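Local coordinates for protein aerobactin synthase IucA (Klebsiella pneumoniae subsp. pneumoniae, PDB 5JM8) that probably catalyses ATP-dependent amide bond formation between citrate and a hydroxylated, acetylated lysine during synthesis of the siderophore aerobactin, at residues 88-93 with 105-110; 320-325 with 411-416; 402-407 with 437-442; 421-426 with 476-481. All coordinates share one frame; numbering follows the deposited sequence.

Contact 1: 88-93 with 105-110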
# COMPACT_ATOMS: atom_id res chain seq x y z
N LEU A 88 30.77 8.21 -43.66
CA LEU A 88 31.62 7.47 -44.58
C LEU A 88 30.89 6.25 -45.13
O LEU A 88 30.97 5.96 -46.32
CB LEU A 88 32.92 7.03 -43.89
CG LEU A 88 33.91 8.14 -43.53
CD1 LEU A 88 35.07 7.59 -42.72
CD2 LEU A 88 34.43 8.84 -44.78
N ILE A 89 30.16 5.56 -44.26
CA ILE A 89 29.42 4.37 -44.66
C ILE A 89 28.25 4.73 -45.57
O ILE A 89 27.94 4.00 -46.50
CB ILE A 89 28.90 3.58 -43.44
CG1 ILE A 89 30.08 2.97 -42.67
CG2 ILE A 89 27.96 2.46 -43.87
CD1 ILE A 89 29.72 2.43 -41.31
N VAL A 90 27.59 5.85 -45.29
CA VAL A 90 26.49 6.30 -46.14
C VAL A 90 27.02 6.70 -47.51
O VAL A 90 26.35 6.51 -48.53
CB VAL A 90 25.73 7.49 -45.50
CG1 VAL A 90 24.73 8.09 -46.49
CG2 VAL A 90 25.02 7.04 -44.23
N ASP A 91 28.23 7.25 -47.56
CA ASP A 91 28.86 7.60 -48.83
C ASP A 91 29.18 6.35 -49.64
O ASP A 91 28.98 6.32 -50.85
CB ASP A 91 30.14 8.41 -48.60
CG ASP A 91 30.90 8.67 -49.88
OD1 ASP A 91 30.49 9.56 -50.66
OD2 ASP A 91 31.92 7.97 -50.12
N LYS A 92 29.68 5.32 -48.96
CA LYS A 92 29.95 4.03 -49.58
C LYS A 92 28.69 3.48 -50.24
O LYS A 92 28.73 2.95 -51.35
CB LYS A 92 30.48 3.04 -48.54
CG LYS A 92 30.61 1.60 -49.04
CD LYS A 92 31.07 0.66 -47.92
CE LYS A 92 31.06 -0.80 -48.36
NZ LYS A 92 31.52 -1.73 -47.29
N LEU A 93 27.56 3.63 -49.55
CA LEU A 93 26.30 3.08 -50.02
C LEU A 93 25.72 3.89 -51.18
O LEU A 93 24.99 3.36 -52.01
CB LEU A 93 25.29 3.03 -48.87
CG LEU A 93 25.66 2.09 -47.71
CD1 LEU A 93 24.70 2.26 -46.54
CD2 LEU A 93 25.70 0.64 -48.16
N GLU A 105 21.30 11.93 -47.30
CA GLU A 105 21.56 12.95 -46.28
C GLU A 105 20.41 13.03 -45.28
O GLU A 105 20.62 13.39 -44.12
CB GLU A 105 21.80 14.31 -46.93
CG GLU A 105 22.22 15.41 -45.96
CD GLU A 105 23.45 15.03 -45.14
OE1 GLU A 105 24.31 14.29 -45.66
OE2 GLU A 105 23.54 15.48 -43.98
N THR A 106 19.20 12.71 -45.73
CA THR A 106 18.05 12.61 -44.84
C THR A 106 18.23 11.44 -43.89
O THR A 106 17.91 11.52 -42.71
CB THR A 106 16.73 12.42 -45.62
OG1 THR A 106 16.52 13.53 -46.50
CG2 THR A 106 15.56 12.30 -44.67
N PHE A 107 18.74 10.33 -44.43
CA PHE A 107 19.01 9.14 -43.64
C PHE A 107 20.06 9.42 -42.58
O PHE A 107 19.89 9.07 -41.41
CB PHE A 107 19.45 8.00 -44.55
CG PHE A 107 19.88 6.75 -43.82
CD1 PHE A 107 18.94 5.90 -43.26
CD2 PHE A 107 21.22 6.43 -43.72
CE1 PHE A 107 19.34 4.75 -42.60
CE2 PHE A 107 21.62 5.28 -43.06
CZ PHE A 107 20.68 4.44 -42.50
N HIS A 108 21.15 10.07 -42.98
CA HIS A 108 22.27 10.32 -42.08
C HIS A 108 21.90 11.30 -40.97
O HIS A 108 22.31 11.12 -39.83
CB HIS A 108 23.48 10.85 -42.85
CG HIS A 108 24.70 11.03 -42.00
ND1 HIS A 108 24.99 12.22 -41.37
CD2 HIS A 108 25.69 10.17 -41.67
CE1 HIS A 108 26.12 12.09 -40.69
NE2 HIS A 108 26.56 10.85 -40.86
N GLN A 109 21.15 12.35 -41.31
CA GLN A 109 20.77 13.34 -40.30
C GLN A 109 19.86 12.69 -39.26
O GLN A 109 19.98 12.95 -38.07
CB GLN A 109 20.08 14.56 -40.94
CG GLN A 109 18.74 14.27 -41.61
CD GLN A 109 18.07 15.53 -42.15
OE1 GLN A 109 18.65 16.61 -42.15
NE2 GLN A 109 16.83 15.38 -42.61
N ARG A 110 18.96 11.82 -39.72
CA ARG A 110 18.05 11.11 -38.82
C ARG A 110 18.82 10.17 -37.88
O ARG A 110 18.47 10.04 -36.71
CB ARG A 110 17.02 10.31 -39.62
CG ARG A 110 15.93 11.18 -40.24
CD ARG A 110 14.97 10.37 -41.10
NE ARG A 110 13.86 11.19 -41.61
CZ ARG A 110 12.90 10.73 -42.40
NH1 ARG A 110 12.90 9.46 -42.80
NH2 ARG A 110 11.93 11.54 -42.81
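His108 NE2 is held by two groups of helix 82-96, a hydrogen bond with Ser86 OG and a weaker one with Ala83 O, and this leaves the carbon side of the imidazole to meet Val90 of the same helix. The pairing belongs to a helical hairpin: helices 82-96 and 101-124 run in roughly opposite directions, joined by a short link, and the CA atoms of Val90 and His108 stand 7.1 Å apart. Val90 suits the gap because it is compact and branched at CB. Its CG2 lies opposite the carbonyl carbon, beside the backbone N, and is thereby carried toward the partner helix. There it meets the Phe107 ring at the edge, in the plane of the ring, 3.9 Å from Phe107 CD2 and 4.0 Å from Phe107 CE2. No hydrogen bond joins the two segments, so apolar packing does the work here. Phe107 is large enough to reach further: its ring makes an edge-to-face stack with Phe545 and touches Phe19 of helix 14-26. Ile89 meets that same helix. The imidazole of His108, amphipathic, thus has its polar end tied to the first helix while its CD2 sits 4.1 Å from Val90 CG2.

Contact 2: 320-325 with 411-416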
# COMPACT_ATOMS: atom_id res chain seq x y z
N PRO A 320 -3.94 -21.25 -19.59
CA PRO A 320 -4.56 -20.30 -18.67
C PRO A 320 -3.67 -19.09 -18.34
O PRO A 320 -4.19 -18.04 -17.97
CB PRO A 320 -4.80 -21.14 -17.41
CG PRO A 320 -3.79 -22.23 -17.49
CD PRO A 320 -3.65 -22.54 -18.95
N THR A 321 -2.36 -19.25 -18.46
CA THR A 321 -1.42 -18.18 -18.13
C THR A 321 -1.18 -17.25 -19.32
O THR A 321 -0.48 -16.24 -19.19
CB THR A 321 -0.08 -18.74 -17.67
OG1 THR A 321 0.49 -19.54 -18.72
CG2 THR A 321 -0.25 -19.59 -16.42
N PHE A 322 -1.75 -17.60 -20.47
CA PHE A 322 -1.63 -16.77 -21.67
C PHE A 322 -2.84 -15.86 -21.82
O PHE A 322 -3.98 -16.32 -21.81
CB PHE A 322 -1.49 -17.66 -22.91
CG PHE A 322 -1.67 -16.92 -24.21
CD1 PHE A 322 -0.85 -15.86 -24.53
CD2 PHE A 322 -2.66 -17.30 -25.10
CE1 PHE A 322 -1.02 -15.17 -25.73
CE2 PHE A 322 -2.83 -16.62 -26.29
CZ PHE A 322 -2.01 -15.56 -26.61
N ARG A 323 -2.58 -14.55 -21.94
CA ARG A 323 -3.64 -13.58 -22.20
C ARG A 323 -3.34 -12.76 -23.44
O ARG A 323 -2.19 -12.55 -23.80
CB ARG A 323 -3.83 -12.63 -21.01
CG ARG A 323 -4.21 -13.29 -19.69
CD ARG A 323 -5.51 -14.08 -19.77
NE ARG A 323 -6.68 -13.25 -20.06
CZ ARG A 323 -7.37 -12.58 -19.15
NH1 ARG A 323 -7.01 -12.60 -17.88
NH2 ARG A 323 -8.43 -11.86 -19.51
N VAL A 324 -4.40 -12.29 -24.10
CA VAL A 324 -4.30 -11.25 -25.10
C VAL A 324 -5.04 -10.02 -24.57
O VAL A 324 -6.17 -10.13 -24.10
CB VAL A 324 -4.90 -11.69 -26.46
CG1 VAL A 324 -4.90 -10.54 -27.46
CG2 VAL A 324 -4.12 -12.87 -27.02
N MET A 325 -4.39 -8.86 -24.63
CA MET A 325 -5.05 -7.60 -24.28
C MET A 325 -5.95 -7.16 -25.43
O MET A 325 -5.48 -6.59 -26.42
CB MET A 325 -4.02 -6.51 -23.97
CG MET A 325 -3.40 -6.62 -22.58
SD MET A 325 -2.08 -5.42 -22.33
CE MET A 325 -1.82 -5.56 -20.56
N LYS A 411 5.27 -21.39 -26.47
CA LYS A 411 4.32 -22.50 -26.59
C LYS A 411 2.92 -22.02 -26.98
O LYS A 411 2.36 -22.51 -27.97
CB LYS A 411 4.26 -23.30 -25.29
CG LYS A 411 3.52 -24.62 -25.41
CD LYS A 411 3.64 -25.45 -24.14
N PRO A 412 2.33 -21.07 -26.23
CA PRO A 412 0.99 -20.64 -26.63
C PRO A 412 0.93 -20.00 -28.01
O PRO A 412 -0.08 -20.12 -28.69
CB PRO A 412 0.62 -19.62 -25.55
CG PRO A 412 1.91 -19.22 -24.91
CD PRO A 412 2.77 -20.43 -24.98
N LEU A 413 2.00 -19.33 -28.42
CA LEU A 413 2.01 -18.59 -29.68
C LEU A 413 2.16 -19.50 -30.90
O LEU A 413 1.49 -19.30 -31.91
CB LEU A 413 3.12 -17.55 -29.67
CG LEU A 413 2.92 -16.38 -28.70
CD1 LEU A 413 4.19 -15.56 -28.57
CD2 LEU A 413 1.76 -15.50 -29.13
N PHE A 414 3.05 -20.49 -30.81
CA PHE A 414 3.22 -21.46 -31.88
C PHE A 414 2.01 -22.39 -31.99
O PHE A 414 1.69 -22.88 -33.07
CB PHE A 414 4.49 -22.30 -31.66
CG PHE A 414 5.75 -21.62 -32.12
CD1 PHE A 414 6.06 -21.52 -33.46
CD2 PHE A 414 6.65 -21.11 -31.19
CE1 PHE A 414 7.23 -20.91 -33.88
CE2 PHE A 414 7.82 -20.50 -31.60
CZ PHE A 414 8.11 -20.40 -32.94
N THR A 415 1.37 -22.65 -30.85
CA THR A 415 0.22 -23.55 -30.80
C THR A 415 -1.04 -22.86 -31.31
O THR A 415 -1.89 -23.48 -31.94
CB THR A 415 -0.04 -24.07 -29.37
OG1 THR A 415 1.11 -24.78 -28.90
CG2 THR A 415 -1.25 -25.00 -29.34
N ALA A 416 -1.17 -21.57 -31.02
CA ALA A 416 -2.31 -20.79 -31.47
C ALA A 416 -2.38 -20.74 -33.00
O ALA A 416 -3.46 -20.76 -33.58
CB ALA A 416 -2.24 -19.38 -30.91
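The strand carrying Phe322 comes up beside helix 394-420 with the CA atoms of Phe322 and Pro412 6.8 Å apart, close enough for a single layer of side chains between them. Phe322 supplies the strand's share of that layer. Its CG is anti to the backbone N (chi1 167°), which lays the ring against the helix so that Pro412 CB sits over one face, 4.2 Å from the ring centroid and 26° off the normal. This is a CH-pi contact, and the nearest ring atom, Phe322 CG, is 3.8 Å from Pro412 CB. Leu413 adds a looser touch, its CD2 lying 4.4 Å from Phe322 CE1. Proline suits position 412 because it has no N-H to give to the preceding turn, which is consistent with the kink of the helix at this point. The carbonyl of the residue before it, Lys411 O, is gripped twice by Thr415, one turn further along: by Thr415 N at 3.0 Å and by Thr415 OG1 at 2.8 Å, from opposite faces of the carbonyl plane.

Strand 322-324 is an outer strand of its sheet within the chain and runs parallel to strand 440-445, whose Leu443 touches Phe322, Pro412 and Leu413 alike. Leu424 of strand 422-424 also packs on Phe322 and Leu413, while Thr321 lies against Leu439 of the second subunit.

Contact 3: 402-407 with 437-442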
# COMPACT_ATOMS: atom_id res chain seq x y z
N VAL A 402 15.25 -19.22 -19.37
CA VAL A 402 15.07 -19.48 -20.79
C VAL A 402 14.07 -20.61 -21.05
O VAL A 402 13.27 -20.54 -21.98
CB VAL A 402 16.41 -19.84 -21.47
CG1 VAL A 402 16.18 -20.36 -22.89
CG2 VAL A 402 17.32 -18.62 -21.50
N ASP A 403 14.14 -21.67 -20.25
CA ASP A 403 13.21 -22.78 -20.39
C ASP A 403 11.77 -22.35 -20.13
O ASP A 403 10.86 -22.72 -20.86
CB ASP A 403 13.59 -23.92 -19.45
CG ASP A 403 14.93 -24.54 -19.79
OD1 ASP A 403 15.43 -24.30 -20.91
OD2 ASP A 403 15.48 -25.27 -18.94
N ALA A 404 11.59 -21.56 -19.07
CA ALA A 404 10.26 -21.06 -18.72
C ALA A 404 9.74 -20.08 -19.76
O ALA A 404 8.54 -19.98 -19.98
CB ALA A 404 10.30 -20.40 -17.36
N TYR A 405 10.66 -19.36 -20.40
CA TYR A 405 10.30 -18.43 -21.47
C TYR A 405 9.70 -19.20 -22.65
O TYR A 405 8.72 -18.77 -23.25
CB TYR A 405 11.52 -17.63 -21.91
CG TYR A 405 11.32 -16.85 -23.20
CD1 TYR A 405 10.77 -15.57 -23.19
CD2 TYR A 405 11.69 -17.39 -24.42
CE1 TYR A 405 10.59 -14.86 -24.36
CE2 TYR A 405 11.52 -16.69 -25.60
CZ TYR A 405 10.97 -15.42 -25.56
OH TYR A 405 10.79 -14.71 -26.74
N CYS A 406 10.30 -20.34 -22.97
CA CYS A 406 9.82 -21.18 -24.05
C CYS A 406 8.42 -21.73 -23.76
O CYS A 406 7.54 -21.70 -24.61
CB CYS A 406 10.78 -22.34 -24.30
SG CYS A 406 12.42 -21.83 -24.86
N HIS A 407 8.23 -22.22 -22.54
CA HIS A 407 6.97 -22.83 -22.14
C HIS A 407 5.84 -21.81 -21.99
O HIS A 407 4.69 -22.10 -22.32
CB HIS A 407 7.13 -23.59 -20.83
CG HIS A 407 7.88 -24.88 -20.95
ND1 HIS A 407 9.08 -25.11 -20.30
CD2 HIS A 407 7.61 -26.01 -21.65
CE1 HIS A 407 9.50 -26.33 -20.59
NE2 HIS A 407 8.63 -26.89 -21.41
N GLY A 437 8.68 -13.64 -8.90
CA GLY A 437 9.98 -13.95 -8.33
C GLY A 437 11.03 -14.10 -9.41
O GLY A 437 11.89 -14.98 -9.34
N ASP A 438 10.95 -13.23 -10.42
CA ASP A 438 11.94 -13.16 -11.50
C ASP A 438 11.95 -14.38 -12.42
O ASP A 438 12.91 -14.60 -13.15
CB ASP A 438 13.34 -12.94 -10.91
CG ASP A 438 13.41 -11.72 -10.02
OD1 ASP A 438 13.40 -10.59 -10.57
OD2 ASP A 438 13.49 -11.87 -8.79
N LEU A 439 10.86 -15.15 -12.40
CA LEU A 439 10.71 -16.30 -13.29
C LEU A 439 9.45 -16.13 -14.15
O LEU A 439 8.40 -15.79 -13.62
CB LEU A 439 10.62 -17.60 -12.49
CG LEU A 439 10.51 -18.89 -13.31
CD1 LEU A 439 11.86 -19.25 -13.92
CD2 LEU A 439 9.98 -20.04 -12.46
N PRO A 440 9.55 -16.37 -15.47
CA PRO A 440 8.34 -16.28 -16.28
C PRO A 440 7.28 -17.30 -15.87
O PRO A 440 7.57 -18.50 -15.84
CB PRO A 440 8.83 -16.56 -17.71
CG PRO A 440 10.30 -16.30 -17.67
CD PRO A 440 10.74 -16.67 -16.29
N VAL A 441 6.08 -16.83 -15.54
CA VAL A 441 4.98 -17.71 -15.15
C VAL A 441 3.76 -17.50 -16.04
O VAL A 441 2.71 -18.11 -15.82
CB VAL A 441 4.58 -17.49 -13.67
CG1 VAL A 441 5.73 -17.85 -12.75
CG2 VAL A 441 4.15 -16.05 -13.44
N GLY A 442 3.89 -16.63 -17.04
CA GLY A 442 2.80 -16.37 -17.95
C GLY A 442 3.14 -15.37 -19.04
O GLY A 442 4.22 -14.77 -19.03
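The pyrrolidine of Pro440 turns one face to Ala404, whose CB stands over that face at similar distances from three ring atoms, 3.9 Å from Pro440 CD and 4.1 Å from both Pro440 CB and Pro440 CG. Beyond the rim on the same side, Tyr405 N lies 4.1 Å from Pro440 CG. The phenol of Tyr405 takes a different course: a first torsion near 180° (chi1 168°) leads it away from the proline, to pack on Ser490 of helix 475-500 and end in a weak hydrogen bond between its OH and Thr491 OG1.

The motif is a helix laid on the start of a beta-hairpin strand: helix 394-420 meets strand 440-445, which pairs antiparallel with strand 431-435. Just past the contact, Val441 and Gly442 both face Gln434 in a classic beta bulge.

Alanine fits position 404 because the backbones come near, with 5.7 Å between the CA atoms of Ala404 and Pro440, and a single methyl fills that gap. No hydrogen bond crosses between the segments, and the side chains that meet are all aliphatic, which suits a largely buried junction. The proline also touches the helix backbone, its CB being 4.1 Å from Ala404 O. Besides Ala404, Leu439 packs on Leu386 of its own chain and on Thr321 of the second subunit. Its CD1 branch still reaches the helix, with Leu439 CD1 3.9 Å from Ala404 CB. Ala404 CB also lies 3.7 Å from Pro440 O.

Contact 4: 421-426 with 476-481; sequences GLVLLA and EQLLRY
Leu478 leaves its helix at CB without aiming at the strand, and it is the next bonds that bring it round to Val423. A trans first torsion (174°) swings CG beside the carbonyl carbon, and from CG the CD1 branch extends to the valine, ending 3.9 Å from Val423 CG2 and 4.1 Å from Val423 CG1. One leucine methyl therefore meets both valine methyls. The motif is a helix packed against a two-stranded antiparallel sheet: helix 475-500 lies over strand 422-424, which pairs with strand 451-453.

Residues two apart along the extended chain point to the same side, and residues three apart in the helix do so nearly. Val423 and Leu425 thus match Leu478 and Tyr481, with CA separations of 8.0 Å and 7.5 Å respectively. No hydrogen bond crosses between the segments, and branched aliphatic side chains suit such a seam, where shape matters more than polarity. Gly421, where the chain leaves helix 394-420, has a positive phi (84°) that suits glycine.

Leu425 brings the seam close to the active site, its side chain about 8 Å from the bound ATP and about 9 Å from the magnesium ion. Its backbone O is hydrogen-bonded to the ND2 of Asn430, a residue of the metal site, which probably helps to position that amide. Across the contact, Leu425 meets the tyrosine at its CB, and the ring leads away: Leu425 CD2 is 3.9 Å from Tyr481 CB.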
# COMPACT_ATOMS: atom_id res chain seq x y z
N GLY A 421 -4.93 -21.67 -36.09
CA GLY A 421 -4.72 -20.81 -37.25
C GLY A 421 -4.62 -19.33 -36.92
O GLY A 421 -4.71 -18.48 -37.81
N LEU A 422 -4.41 -19.02 -35.64
CA LEU A 422 -4.29 -17.64 -35.19
C LEU A 422 -2.84 -17.18 -35.19
O LEU A 422 -1.99 -17.75 -34.50
CB LEU A 422 -4.88 -17.49 -33.78
CG LEU A 422 -4.63 -16.16 -33.06
CD1 LEU A 422 -5.21 -14.99 -33.85
CD2 LEU A 422 -5.21 -16.21 -31.66
N VAL A 423 -2.56 -16.13 -35.96
CA VAL A 423 -1.22 -15.57 -36.05
C VAL A 423 -1.10 -14.32 -35.19
O VAL A 423 -1.74 -13.31 -35.47
CB VAL A 423 -0.85 -15.23 -37.51
CG1 VAL A 423 0.57 -14.71 -37.60
CG2 VAL A 423 -1.03 -16.46 -38.39
N LEU A 424 -0.29 -14.40 -34.14
CA LEU A 424 0.06 -13.23 -33.34
C LEU A 424 1.54 -12.92 -33.54
O LEU A 424 2.40 -13.62 -33.03
CB LEU A 424 -0.25 -13.45 -31.86
CG LEU A 424 -1.71 -13.68 -31.48
CD1 LEU A 424 -1.85 -13.90 -29.99
CD2 LEU A 424 -2.58 -12.51 -31.93
N LEU A 425 1.81 -11.87 -34.31
CA LEU A 425 3.18 -11.47 -34.61
C LEU A 425 3.80 -10.78 -33.41
O LEU A 425 3.70 -9.56 -33.26
CB LEU A 425 3.22 -10.56 -35.83
CG LEU A 425 2.66 -11.18 -37.11
CD1 LEU A 425 2.55 -10.14 -38.21
CD2 LEU A 425 3.51 -12.36 -37.57
N ALA A 426 4.43 -11.56 -32.55
CA ALA A 426 4.91 -11.07 -31.27
C ALA A 426 6.30 -10.44 -31.35
O ALA A 426 7.31 -11.15 -31.36
CB ALA A 426 4.92 -12.20 -30.27
N GLU A 476 3.26 -18.63 -47.27
CA GLU A 476 4.53 -17.96 -47.49
C GLU A 476 4.68 -16.70 -46.63
O GLU A 476 5.77 -16.38 -46.16
CB GLU A 476 4.69 -17.60 -48.97
CG GLU A 476 4.56 -18.79 -49.92
CD GLU A 476 5.42 -19.98 -49.51
OE1 GLU A 476 6.53 -19.77 -48.99
OE2 GLU A 476 4.97 -21.13 -49.72
N GLN A 477 3.57 -15.98 -46.44
CA GLN A 477 3.57 -14.79 -45.58
C GLN A 477 3.92 -15.17 -44.15
O GLN A 477 4.70 -14.48 -43.49
CB GLN A 477 2.20 -14.10 -45.61
CG GLN A 477 2.00 -13.16 -46.79
CD GLN A 477 0.61 -12.57 -46.83
OE1 GLN A 477 -0.39 -13.29 -46.80
NE2 GLN A 477 0.53 -11.24 -46.90
N LEU A 478 3.34 -16.26 -43.68
CA LEU A 478 3.58 -16.73 -42.32
C LEU A 478 5.05 -17.07 -42.10
O LEU A 478 5.64 -16.67 -41.11
CB LEU A 478 2.71 -17.96 -42.02
CG LEU A 478 2.96 -18.63 -40.68
CD1 LEU A 478 2.51 -17.73 -39.54
CD2 LEU A 478 2.27 -19.98 -40.61
N LEU A 479 5.62 -17.82 -43.04
CA LEU A 479 6.99 -18.29 -42.91
C LEU A 479 8.00 -17.15 -43.01
O LEU A 479 9.14 -17.28 -42.55
CB LEU A 479 7.30 -19.35 -43.98
CG LEU A 479 6.88 -20.79 -43.65
CD1 LEU A 479 5.38 -20.92 -43.46
CD2 LEU A 479 7.37 -21.73 -44.73
N ARG A 480 7.59 -16.04 -43.61
CA ARG A 480 8.46 -14.87 -43.71
C ARG A 480 8.45 -14.08 -42.41
O ARG A 480 9.51 -13.82 -41.82
CB ARG A 480 8.03 -13.97 -44.87
CG ARG A 480 8.83 -12.68 -44.97
CD ARG A 480 8.45 -11.85 -46.19
NE ARG A 480 8.60 -12.60 -47.43
CZ ARG A 480 9.76 -12.97 -47.96
NH1 ARG A 480 10.90 -12.69 -47.34
NH2 ARG A 480 9.78 -13.65 -49.10
N TYR A 481 7.26 -13.72 -41.95
CA TYR A 481 7.11 -12.82 -40.81
C TYR A 481 7.29 -13.51 -39.46
O TYR A 481 8.08 -13.07 -38.62
CB TYR A 481 5.73 -12.17 -40.83
CG TYR A 481 5.48 -11.25 -42.01
CD1 TYR A 481 6.42 -10.30 -42.40
CD2 TYR A 481 4.30 -11.33 -42.74
CE1 TYR A 481 6.19 -9.46 -43.47
CE2 TYR A 481 4.06 -10.50 -43.81
CZ TYR A 481 5.00 -9.57 -44.17
OH TYR A 481 4.76 -8.74 -45.25

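Overall arrangement
Contacts 2, 3 and 4 form one connected region, whereas contact 1 stands apart, its centre about 41 Å from those of contacts 2 and 3. The centres of contacts 1 and 4 are about 33 Å apart. Helix 394-420 serves both contact 2 and contact 3, whose centres are about 13 Å apart, and Lys411 N lies 2.9 Å from Cys406 O, probably hydrogen-bonded. Both contacts also touch the second subunit. The same helix runs on into strand 422-424, so contact 2 meets contact 4 directly, with Leu413 CD1 against Ala426 CB. Contact 4 approaches the ATP and magnesium site most nearly; Leu413 of contact 2 is about 12 Å from the metal.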